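Side-chain contacts in aromatic amino acid beta-eliminating lyase/threonine aldolase (PDB 3LWS), which belongs to the beta-eliminating lyase family of pyridoxal-phosphate enzymes, with a large domain built round a mixed, mainly parallel sheet: residues 97-100 / 101-105; 159-162 / 163-167; 218-221 / 222-226; 249-252 / 253-257. One frame throughout, in Å; residues are numbered along the deposited sequence. Where two conformers were deposited one is given.

Interaction 1: 97-100 / 101-105; sequences CHLE and IHEQD
H98 and E103 meet through an almost straight hydrogen bond: ND1 of H98 donates to OE2 of E103 over 2.8 Å, with 170° at the hydrogen. The acceptor lies in the imidazole plane and offers its anti lone pair, although ring and carboxylate are turned 50° against each other. With CG beside its backbone N (chi1 -63°), the extended E103 chain carries the carboxylate back to H98, alongside L99, whose CG packs 3.6 Å from the same OE2.

A CH-pi contact comes from H102: its CB sits over one face of the imidazole, 3.6 Å from the centroid of the H98 ring and close to the normal. The two rings themselves meet obliquely, and NE2 of H102 bonds to E147.

Among the backbone bonds, C97 O takes both E100 N and I101 N, and H98 O takes H102 N at 2.8 Å. C97 is the N-cap; its SG accepts a weak capping bond from L99 N.

Water fills in where the helix stops. L99 O receives two waters; one goes on to OE1 of E103 and the other accepts from E103 N and D105 N. Two more waters tie E100 O to OD1 of D105. R232 of the second subunit bonds to Q104 O.

A carboxylate at its edge and H102 CB on a face probably restrict rotation of the H98 ring; Q76, bonded to OE1 of E103, is second shell to that carboxylate.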
# COMPACT_ATOMS: atom_id res chain seq x y z
N CYS A 97 -2.72 -20.43 9.80
CA CYS A 97 -2.15 -19.11 9.96
C CYS A 97 -2.34 -18.33 8.66
O CYS A 97 -2.25 -18.89 7.56
CB CYS A 97 -0.67 -19.22 10.31
SG CYS A 97 0.26 -17.66 10.35
N HIS A 98 -2.63 -17.05 8.78
CA HIS A 98 -2.84 -16.18 7.60
C HIS A 98 -1.72 -16.30 6.57
O HIS A 98 -1.98 -16.36 5.35
CB HIS A 98 -3.01 -14.72 8.04
CG HIS A 98 -3.70 -13.84 7.03
ND1 HIS A 98 -3.03 -13.20 6.01
CD2 HIS A 98 -5.00 -13.50 6.90
CE1 HIS A 98 -3.89 -12.51 5.29
NE2 HIS A 98 -5.09 -12.65 5.83
N LEU A 99 -0.48 -16.35 7.07
CA LEU A 99 0.69 -16.44 6.19
C LEU A 99 0.74 -17.76 5.39
O LEU A 99 1.30 -17.80 4.32
CB LEU A 99 2.01 -16.28 6.97
CG LEU A 99 2.23 -14.89 7.59
CD1 LEU A 99 1.77 -14.86 9.02
CD2 LEU A 99 3.67 -14.40 7.52
N GLU A 100 0.14 -18.81 5.93
CA GLU A 100 0.11 -20.13 5.34
C GLU A 100 -0.96 -20.28 4.28
O GLU A 100 -0.73 -20.91 3.24
CB GLU A 100 -0.14 -21.19 6.43
CG GLU A 100 0.09 -22.63 5.94
CD GLU A 100 1.55 -22.93 5.64
OE1 GLU A 100 2.44 -22.06 5.90
OE2 GLU A 100 1.82 -24.05 5.18
N ILE A 101 -2.14 -19.70 4.55
CA ILE A 101 -3.31 -19.95 3.68
C ILE A 101 -3.90 -18.73 2.95
O ILE A 101 -4.68 -18.89 2.05
CB ILE A 101 -4.45 -20.65 4.46
CG1 ILE A 101 -4.99 -19.72 5.57
CG2 ILE A 101 -3.95 -22.02 5.03
CD1 ILE A 101 -6.12 -20.27 6.44
N HIS A 102 -3.54 -17.52 3.31
CA HIS A 102 -4.24 -16.38 2.70
C HIS A 102 -3.29 -15.39 1.97
O HIS A 102 -3.73 -14.32 1.59
CB HIS A 102 -5.07 -15.66 3.75
CG HIS A 102 -6.27 -16.41 4.22
ND1 HIS A 102 -7.29 -16.79 3.37
CD2 HIS A 102 -6.65 -16.82 5.46
CE1 HIS A 102 -8.23 -17.41 4.06
NE2 HIS A 102 -7.87 -17.44 5.33
N GLU A 103 -2.02 -15.72 1.76
CA GLU A 103 -1.06 -14.74 1.20
C GLU A 103 -0.34 -15.22 -0.09
O GLU A 103 0.70 -14.67 -0.51
CB GLU A 103 -0.07 -14.30 2.28
CG GLU A 103 -0.72 -13.57 3.46
CD GLU A 103 0.23 -13.27 4.60
OE1 GLU A 103 1.46 -13.28 4.39
OE2 GLU A 103 -0.26 -13.08 5.72
N GLN A 104 -0.97 -16.18 -0.75
CA GLN A 104 -0.42 -16.81 -1.94
C GLN A 104 1.07 -17.26 -1.67
O GLN A 104 1.95 -17.11 -2.50
CB GLN A 104 -0.56 -15.88 -3.17
CG GLN A 104 -1.96 -15.75 -3.76
CD GLN A 104 -2.41 -17.01 -4.46
OE1 GLN A 104 -1.61 -17.89 -4.73
NE2 GLN A 104 -3.70 -17.13 -4.71
N ASP A 105 1.29 -17.80 -0.48
CA ASP A 105 2.56 -18.36 -0.05
C ASP A 105 3.68 -17.34 -0.00
O ASP A 105 4.87 -17.71 -0.14
CB ASP A 105 2.97 -19.49 -0.99
CG ASP A 105 1.89 -20.54 -1.11
OD1 ASP A 105 1.51 -21.09 -0.06
OD2 ASP A 105 1.45 -20.79 -2.25
O HOH W 1 -0.22 -18.02 1.94
O HOH W 2 2.70 -15.57 3.59
O HOH W 3 -1.35 -19.96 0.63
O HOH W 4 1.86 -21.37 2.64

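Interaction 2: 159-162 / 163-167; sequences ETIS and RYCRE
E159 O receives the backbone N of R163 at 3.0 Å, one of four successive i to i+4 bonds that join the two segments of this helix. T160 O takes Y164 N and I161 O takes C165 N at like length, the latter almost straight at 172°; S162 O follows with R166 N at 3.2 Å.

The side chains lean on the same carbonyls. R163 bends at chi3 (-56°) and curls back along its own helix, bringing NH1 to 3.5 Å from E159 O and obliquely past T160 CA. Its guanidinium does not join the E159 carboxylate: NH2 of R163 and OE2 of E159 are 5.6 Å apart, so any attraction between the charges is probably modest. CB of Y164 rests 3.4 Å from T160 O, while its hydroxyl reaches on to R168.

On the buried side the contact is apolar. C165 SG stands beside its backbone N (chi1 -70°), which tips the sulfur back over the preceding turn to meet CG2 of I161 at 4.0 Å. Both side chains press on L139 of strand 138-142 and L172 of strand 171-176, and I161 also touches L127 and I130 of helix 127-131. S162 OG turns to another neighbour, L196 O.

One apolar flank on the sheet and one charged flank facing outward make this an amphipathic helix, the connecting helix of a beta-alpha-beta crossover from strand 138-142 to strand 171-176.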
# COMPACT_ATOMS: atom_id res chain seq x y z
N GLU A 159 1.30 -16.59 29.38
CA GLU A 159 2.43 -16.22 30.22
C GLU A 159 3.48 -17.33 30.23
O GLU A 159 4.68 -17.06 30.13
CB GLU A 159 1.99 -15.93 31.64
CG GLU A 159 1.25 -14.63 31.82
CD GLU A 159 0.92 -14.40 33.29
OE1 GLU A 159 0.21 -15.21 33.90
OE2 GLU A 159 1.39 -13.40 33.83
N THR A 160 3.01 -18.56 30.33
CA THR A 160 3.86 -19.73 30.29
C THR A 160 4.58 -19.90 28.96
O THR A 160 5.76 -20.24 28.94
CB THR A 160 3.02 -20.99 30.61
OG1 THR A 160 2.58 -20.91 31.97
CG2 THR A 160 3.80 -22.28 30.39
N ILE A 161 3.85 -19.69 27.86
CA ILE A 161 4.43 -19.76 26.50
C ILE A 161 5.50 -18.67 26.29
O ILE A 161 6.52 -18.94 25.71
CB ILE A 161 3.35 -19.64 25.37
CG1 ILE A 161 2.46 -20.89 25.36
CG2 ILE A 161 4.01 -19.46 23.97
CD1 ILE A 161 1.31 -20.77 24.45
N SER A 162 5.21 -17.46 26.78
CA SER A 162 6.14 -16.33 26.71
C SER A 162 7.45 -16.59 27.46
O SER A 162 8.54 -16.29 26.95
CB SER A 162 5.48 -15.09 27.32
OG SER A 162 6.32 -13.98 27.24
N ARG A 163 7.35 -17.14 28.67
CA ARG A 163 8.55 -17.52 29.45
C ARG A 163 9.32 -18.67 28.79
O ARG A 163 10.53 -18.66 28.74
CB ARG A 163 8.17 -17.89 30.87
CG ARG A 163 9.37 -18.23 31.81
CD ARG A 163 8.92 -18.51 33.26
NE ARG A 163 8.16 -17.36 33.79
CZ ARG A 163 6.83 -17.20 33.73
NH1 ARG A 163 6.03 -18.13 33.19
NH2 ARG A 163 6.28 -16.10 34.23
N TYR A 164 8.59 -19.66 28.29
CA TYR A 164 9.23 -20.80 27.69
C TYR A 164 10.08 -20.34 26.52
O TYR A 164 11.28 -20.56 26.50
CB TYR A 164 8.18 -21.85 27.24
CG TYR A 164 8.80 -23.05 26.58
CD1 TYR A 164 9.37 -24.07 27.34
CD2 TYR A 164 8.86 -23.14 25.21
CE1 TYR A 164 9.95 -25.15 26.74
CE2 TYR A 164 9.46 -24.19 24.61
CZ TYR A 164 10.00 -25.21 25.38
OH TYR A 164 10.59 -26.27 24.76
N CYS A 165 9.45 -19.67 25.56
CA CYS A 165 10.10 -19.25 24.32
C CYS A 165 11.31 -18.38 24.62
O CYS A 165 12.37 -18.58 24.03
CB CYS A 165 9.13 -18.48 23.43
SG CYS A 165 7.85 -19.50 22.72
N ARG A 166 11.14 -17.44 25.54
CA ARG A 166 12.21 -16.56 25.96
C ARG A 166 13.35 -17.38 26.57
O ARG A 166 14.50 -17.18 26.20
CB ARG A 166 11.67 -15.55 26.96
CG ARG A 166 12.51 -14.33 27.18
CD ARG A 166 11.73 -13.30 28.01
NE ARG A 166 12.40 -12.00 28.09
CZ ARG A 166 11.94 -10.95 28.77
NH1 ARG A 166 10.79 -11.02 29.44
NH2 ARG A 166 12.63 -9.82 28.78
N GLU A 167 13.02 -18.31 27.46
CA GLU A 167 14.04 -19.14 28.10
C GLU A 167 14.77 -20.00 27.06
O GLU A 167 15.90 -20.41 27.28
CB GLU A 167 13.41 -20.01 29.20
CG GLU A 167 14.39 -20.83 30.06
CD GLU A 167 15.10 -20.00 31.11
OE1 GLU A 167 14.46 -19.09 31.70
OE2 GLU A 167 16.30 -20.26 31.37

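Interaction 3: 218-221 / 222-226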
# COMPACT_ATOMS: atom_id res chain seq x y z
N GLY A 218 7.59 -3.33 18.18
CA GLY A 218 8.63 -4.13 18.84
C GLY A 218 9.82 -3.29 19.28
O GLY A 218 9.70 -2.07 19.42
N PRO A 219 10.98 -3.93 19.51
CA PRO A 219 12.19 -3.16 19.87
C PRO A 219 12.59 -2.14 18.80
O PRO A 219 12.28 -2.32 17.61
CB PRO A 219 13.27 -4.25 19.99
CG PRO A 219 12.54 -5.54 20.11
CD PRO A 219 11.27 -5.36 19.35
N ALA A 220 13.31 -1.11 19.23
CA ALA A 220 13.86 -0.08 18.37
C ALA A 220 14.60 -0.59 17.13
O ALA A 220 14.25 -0.18 16.00
CB ALA A 220 14.75 0.88 19.20
N ALA A 221 15.61 -1.47 17.32
CA ALA A 221 16.44 -2.00 16.21
C ALA A 221 15.63 -2.85 15.22
O ALA A 221 15.79 -2.72 14.02
CB ALA A 221 17.62 -2.84 16.74
N PHE A 222 14.78 -3.71 15.75
CA PHE A 222 13.78 -4.46 14.97
C PHE A 222 12.94 -3.53 14.04
O PHE A 222 12.82 -3.76 12.83
CB PHE A 222 12.88 -5.23 15.95
CG PHE A 222 11.73 -5.95 15.29
CD1 PHE A 222 11.91 -7.23 14.77
CD2 PHE A 222 10.47 -5.35 15.23
CE1 PHE A 222 10.88 -7.88 14.18
CE2 PHE A 222 9.43 -5.99 14.65
CZ PHE A 222 9.63 -7.26 14.09
N CYS A 223 12.39 -2.48 14.61
CA CYS A 223 11.61 -1.52 13.81
C CYS A 223 12.46 -0.79 12.77
O CYS A 223 11.96 -0.48 11.72
CB CYS A 223 10.86 -0.52 14.70
SG CYS A 223 9.57 -1.35 15.64
N GLN A 224 13.74 -0.53 13.05
CA GLN A 224 14.60 0.13 12.06
C GLN A 224 14.78 -0.73 10.86
O GLN A 224 14.73 -0.25 9.74
CB GLN A 224 15.99 0.46 12.62
CG GLN A 224 15.99 1.63 13.56
CD GLN A 224 17.21 1.62 14.46
OE1 GLN A 224 18.27 1.11 14.09
NE2 GLN A 224 17.06 2.16 15.67
N THR A 225 15.03 -2.01 11.10
CA THR A 225 15.14 -2.97 10.02
C THR A 225 13.84 -3.15 9.27
O THR A 225 13.86 -3.27 8.04
CB THR A 225 15.61 -4.33 10.54
OG1 THR A 225 16.76 -4.09 11.33
CG2 THR A 225 15.94 -5.27 9.38
N ALA A 226 12.73 -3.14 10.01
CA ALA A 226 11.39 -3.27 9.46
C ALA A 226 11.10 -2.13 8.44
O ALA A 226 10.46 -2.36 7.42
CB ALA A 226 10.34 -3.29 10.60
O HOH W 5 13.79 2.74 16.37
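P219 and F222 make the apolar touch here: CD of the proline ring lies 3.8 Å from CB of F222 and approaches the phenyl ring obliquely. The same CB is 3.4 Å from P219 O. Because F222 CG points opposite its own backbone N (chi1 175°), the ring reaches back beside the strand end, where G218 CA comes within 4.2 Å of CD2 of F222. C223 follows, its SG 3.8 Å from G218 N.

Backbone bonds set these side chains in place. C223 N donates to P219 O at 3.0 Å, and Q224 N and T225 N continue the pattern onto A220 O and A221 O. A220 O also accepts a hydrogen bond from a water, which takes a weak one from NE2 of Q224.

Farther out, the F222 ring stacks on W82 and packs against A78 and I81 of helix 71-86 and L216 of strand 214-218. C223 touches D64 and V66 on strand 64-68, and D63 bonds weakly to A220 N.

Here a strand end, 214-218, turns directly into helix 220-232 through a proline at the N-cap position, with one face of the helix packed at the margin of the large sheet.

Interaction 4: 249-252 / 253-257; sequences YYYE and LRKDR
K255 folds back over Y251. CB lies above one face of the phenol ring, 4.1 Å from the Y251 centroid and offset toward the rim, and also 3.2 Å from Y251 O. CG, set between backbone N and carbonyl carbon (chi1 60°), stays close to that carbonyl. CD then runs past the ring at 3.6 Å from CE2 of Y251. CE meets OE1 of E252 at 3.2 Å, after which the chain bends at chi4 (49°). The bend leaves NZ 4.2 Å from E252 OE1, too far for a salt bridge, and NZ makes instead a weakly bonded salt bridge with OD2 of D256 at 3.0 Å. E252 has its own ion pair with K55 through OE2, and the Y251 ring meets F56 edge-to-face.

Another side of the helix carries Y250, L253 and R254, pointing the same way. NH1 of R254 comes to 3.3 Å from CD1 of Y250, the guanidinium and ring planes only 10° apart though the approach is oblique. CD2 of L253 packs 3.8 Å from the same Y250 CD1. The arginine is anchored by D335 at NE and by L208 O at NH1, and Y250 OH bonds to V26 O.

Backbone bonds from L253, R254 and K255 to the carbonyls four residues back lead into a type I turn, R254 to R257. This is the C-terminal end of helix 241-254, tied through R254 to the loop just after K206, the residue modified with pyridoxal phosphate.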
# COMPACT_ATOMS: atom_id res chain seq x y z
N TYR A 249 -8.78 7.73 13.51
CA TYR A 249 -10.18 8.10 13.71
C TYR A 249 -11.05 6.94 14.14
O TYR A 249 -11.87 7.11 15.06
CB TYR A 249 -10.80 8.70 12.44
CG TYR A 249 -12.26 9.09 12.58
CD1 TYR A 249 -12.63 10.39 12.91
CD2 TYR A 249 -13.28 8.18 12.35
CE1 TYR A 249 -13.98 10.75 13.07
CE2 TYR A 249 -14.65 8.54 12.49
CZ TYR A 249 -14.96 9.83 12.85
OH TYR A 249 -16.27 10.20 12.97
N TYR A 250 -10.95 5.79 13.45
CA TYR A 250 -11.82 4.63 13.83
C TYR A 250 -11.33 4.00 15.12
O TYR A 250 -12.12 3.46 15.88
CB TYR A 250 -12.02 3.66 12.67
CG TYR A 250 -12.89 4.33 11.63
CD1 TYR A 250 -14.24 4.57 11.87
CD2 TYR A 250 -12.36 4.79 10.43
CE1 TYR A 250 -15.01 5.22 10.96
CE2 TYR A 250 -13.14 5.44 9.52
CZ TYR A 250 -14.45 5.67 9.79
OH TYR A 250 -15.23 6.31 8.87
N TYR A 251 -10.03 4.11 15.37
CA TYR A 251 -9.49 3.71 16.67
C TYR A 251 -10.12 4.56 17.78
O TYR A 251 -10.69 4.01 18.73
CB TYR A 251 -7.95 3.78 16.72
CG TYR A 251 -7.42 3.48 18.09
CD1 TYR A 251 -7.28 2.17 18.54
CD2 TYR A 251 -7.12 4.52 18.98
CE1 TYR A 251 -6.81 1.89 19.82
CE2 TYR A 251 -6.65 4.23 20.28
CZ TYR A 251 -6.50 2.93 20.68
OH TYR A 251 -6.04 2.63 21.94
N GLU A 252 -10.04 5.88 17.67
CA GLU A 252 -10.61 6.72 18.71
C GLU A 252 -12.11 6.47 18.84
O GLU A 252 -12.61 6.34 19.97
CB GLU A 252 -10.28 8.20 18.48
CG GLU A 252 -8.83 8.50 18.69
CD GLU A 252 -8.35 8.20 20.11
OE1 GLU A 252 -9.13 8.41 21.06
OE2 GLU A 252 -7.21 7.74 20.26
N LEU A 253 -12.79 6.27 17.70
CA LEU A 253 -14.24 6.01 17.69
C LEU A 253 -14.64 4.70 18.39
O LEU A 253 -15.63 4.67 19.10
CB LEU A 253 -14.78 5.99 16.27
CG LEU A 253 -16.32 5.88 16.06
CD1 LEU A 253 -17.03 7.23 16.39
CD2 LEU A 253 -16.64 5.44 14.63
N ARG A 254 -13.88 3.64 18.20
CA ARG A 254 -14.37 2.32 18.59
C ARG A 254 -13.57 1.61 19.68
O ARG A 254 -13.96 0.52 20.08
CB ARG A 254 -14.50 1.44 17.35
CG ARG A 254 -15.57 1.90 16.38
CD ARG A 254 -15.83 0.90 15.27
NE ARG A 254 -16.89 1.39 14.37
CZ ARG A 254 -16.72 1.74 13.08
NH1 ARG A 254 -15.55 1.64 12.47
NH2 ARG A 254 -17.77 2.19 12.38
N LYS A 255 -12.50 2.23 20.18
CA LYS A 255 -11.62 1.56 21.15
C LYS A 255 -12.34 1.07 22.41
O LYS A 255 -11.93 0.06 23.01
CB LYS A 255 -10.42 2.45 21.52
CG LYS A 255 -10.76 3.79 22.13
CD LYS A 255 -9.49 4.56 22.48
CE LYS A 255 -9.77 5.93 23.02
NZ LYS A 255 -10.78 5.94 24.08
N ASP A 256 -13.45 1.73 22.76
CA ASP A 256 -14.16 1.46 23.97
C ASP A 256 -15.51 0.80 23.71
O ASP A 256 -16.42 0.87 24.56
CB ASP A 256 -14.36 2.77 24.74
CG ASP A 256 -13.05 3.37 25.24
OD1 ASP A 256 -12.02 2.63 25.35
OD2 ASP A 256 -13.07 4.58 25.56
N ARG A 257 -15.64 0.17 22.55
CA ARG A 257 -16.86 -0.55 22.24
C ARG A 257 -16.66 -2.04 22.14
O ARG A 257 -17.64 -2.77 21.92
CB ARG A 257 -17.46 -0.06 20.91
CG ARG A 257 -17.76 1.39 20.89
CD ARG A 257 -18.25 1.83 19.53
NE ARG A 257 -18.56 3.25 19.59
CZ ARG A 257 -19.11 3.97 18.60
NH1 ARG A 257 -19.42 3.41 17.43
NH2 ARG A 257 -19.36 5.27 18.80

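Each is a local contact within its own continuous stretch of chain, but they sit at different points of a helix. Interaction 2 is mid-helix, interaction 3 a helix start, interaction 4 a helix end, and interaction 1 a short helix giving way to a water-bridged loop. Interactions 1 and 3 both lean on helix 71-86, and interactions 1 and 2 both touch strand 138-142. Each is partly buried. Interactions 1 and 4 lie nearer the chain centre, on opposite sides of it, and use polar side chains with hydrogen-bond or salt-bridge partners; interactions 2 and 3, farther out, set apolar residues against the large sheet. Only interaction 1 reaches the second subunit.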